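Citrate synthase (Metallosphaera sedula, PDB 6ABW) probably catalyses the condensation of oxaloacetate with acetyl-CoA and water to citrate and CoA, a step of the tricarboxylic acid cycle. Local coordinates at residues A[47-50]-A[51-55]. Numbering follows the deposited sequence.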
loop_
_atom_site.group_PDB
_atom_site.type_symbol
_atom_site.label_atom_id
_atom_site.label_comp_id
_atom_site.label_asym_id
_atom_site.label_seq_id
_atom_site.Cartn_x
_atom_site.Cartn_y
_atom_site.Cartn_z
ATOM N N ILE A 47 -7.007 29.127 3.083
ATOM C CA ILE A 47 -6.302 28.678 1.858
ATOM C C ILE A 47 -6.028 29.808 0.896
ATOM O O ILE A 47 -4.957 29.832 0.296
ATOM C CB ILE A 47 -7.078 27.510 1.154
ATOM C CG1 ILE A 47 -6.302 26.959 -0.008
ATOM C CG2 ILE A 47 -8.448 27.903 0.684
ATOM C CD1 ILE A 47 -5.126 26.088 0.390
ATOM N N GLU A 48 -6.945 30.757 0.740
ATOM C CA GLU A 48 -6.742 31.903 -0.169
ATOM C C GLU A 48 -5.496 32.735 0.213
ATOM O O GLU A 48 -4.721 33.169 -0.662
ATOM C CB GLU A 48 -8.052 32.745 -0.231
ATOM C CG GLU A 48 -7.948 33.762 -1.369
ATOM C CD GLU A 48 -9.109 34.752 -1.459
ATOM O OE1 GLU A 48 -10.185 34.463 -0.882
ATOM O OE2 GLU A 48 -8.906 35.830 -2.107
ATOM N N ASP A 49 -5.317 32.939 1.520
ATOM C CA ASP A 49 -4.226 33.730 2.153
ATOM C C ASP A 49 -2.922 32.982 1.897
ATOM O O ASP A 49 -1.878 33.598 1.513
ATOM C CB ASP A 49 -4.578 33.852 3.661
ATOM C CG ASP A 49 -3.823 35.019 4.444
ATOM O OD1 ASP A 49 -3.060 35.862 3.824
ATOM O OD2 ASP A 49 -3.997 35.010 5.705
ATOM N N LEU A 50 -2.941 31.652 2.105
ATOM C CA LEU A 50 -1.718 30.895 1.828
ATOM C C LEU A 50 -1.308 30.963 0.393
ATOM O O LEU A 50 -0.087 31.096 0.046
ATOM C CB LEU A 50 -1.881 29.437 2.283
ATOM C CG LEU A 50 -1.957 29.297 3.792
ATOM C CD1 LEU A 50 -2.334 27.860 4.097
ATOM C CD2 LEU A 50 -0.641 29.717 4.479
ATOM N N VAL A 51 -2.289 30.849 -0.514
ATOM C CA VAL A 51 -1.889 30.798 -1.946
ATOM C C VAL A 51 -1.337 32.141 -2.384
ATOM O O VAL A 51 -0.292 32.221 -3.050
ATOM C CB VAL A 51 -3.027 30.342 -2.881
ATOM C CG1 VAL A 51 -2.663 30.596 -4.363
ATOM C CG2 VAL A 51 -3.283 28.859 -2.708
ATOM N N GLU A 52 -2.030 33.196 -1.983
ATOM C CA GLU A 52 -1.634 34.560 -2.413
ATOM C C GLU A 52 -0.289 35.011 -1.810
ATOM O O GLU A 52 0.476 35.627 -2.510
ATOM C CB GLU A 52 -2.704 35.530 -1.994
ATOM C CG GLU A 52 -2.456 36.994 -2.370
ATOM C CD GLU A 52 -2.369 37.306 -3.868
ATOM O OE1 GLU A 52 -2.569 36.404 -4.730
ATOM O OE2 GLU A 52 -2.101 38.500 -4.169
ATOM N N HIS A 53 -0.048 34.703 -0.547
ATOM C CA HIS A 53 1.025 35.310 0.230
ATOM C C HIS A 53 2.153 34.354 0.640
ATOM O O HIS A 53 3.148 34.815 1.236
ATOM C CB HIS A 53 0.445 35.956 1.468
ATOM C CG HIS A 53 -0.533 37.042 1.172
ATOM N ND1 HIS A 53 -1.840 37.011 1.620
ATOM C CD2 HIS A 53 -0.379 38.229 0.535
ATOM C CE1 HIS A 53 -2.458 38.123 1.232
ATOM N NE2 HIS A 53 -1.591 38.880 0.578
ATOM N N THR A 54 2.035 33.032 0.366
ATOM C CA THR A 54 3.120 32.118 0.740
ATOM C C THR A 54 3.610 31.352 -0.488
ATOM O O THR A 54 3.743 31.905 -1.541
ATOM C CB THR A 54 2.822 31.243 1.978
ATOM O OG1 THR A 54 1.944 30.193 1.627
ATOM C CG2 THR A 54 2.202 32.073 3.124
ATOM N N SER A 55 4.007 30.120 -0.307
ATOM C CA SER A 55 4.623 29.308 -1.363
ATOM C C SER A 55 4.488 27.865 -0.874
ATOM O O SER A 55 4.207 27.598 0.298
ATOM C CB SER A 55 6.095 29.606 -1.545
ATOM O OG SER A 55 6.814 29.301 -0.365
#
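With CG of Asp-49 trans to the backbone N (chi1 -161°) and CG of His-53 trans to its own carbonyl carbon, the carboxylate and the imidazole one helical turn later converge on the same side of helix 47-53. His-53 ND1 donates to Asp-49 OD1 over 2.8 Å. The oxygen is met nearly end-on to its C-O bond but lies 22° out of the ring plane, and carboxylate and ring stand almost perpendicular, 87° apart. This is a His-carboxylate hydrogen bond. Glu-52 contributes apolar cover: its CG sits 3.6 Å above one face of the His-53 ring, over the centre.

At the C-terminal end, the backbone departs from helical geometry at Thr-54, and its OG1 turns back to donate to Leu-50 O at 2.7 Å. Thr-54 N reaches that same oxygen at 2.9 Å from the opposite face of the carbonyl plane, so two donors grip Leu-50 O where the helix finishes. Thr-54 CG2 also lies 3.9 Å from Leu-50 CD2. A valine here would probably leave Leu-50 O with the backbone N as its sole donor from this residue and weaken the hold on the helix end. Earlier in the turn, Val-51 N bonds Ile-47 O (3.0 Å) and Glu-52 N bonds Glu-48 O, the regular i to i+4 pattern.

Asp-49 OD2 accepts from Val-383 N of the second subunit, whose Val-383 also packs on Leu-50, His-53 and Thr-54; this edge of the helix therefore faces the dimer partner. Ile-47 and Val-51 pack against helices 179-191 and 278-292, Leu-50 meets Tyr-42 of strand 39-42, and Ser-55, whose OG is also hydrogen-bonded to Glu-58 OE2, N-caps helix 56-65, whose Val-59 touches Thr-54.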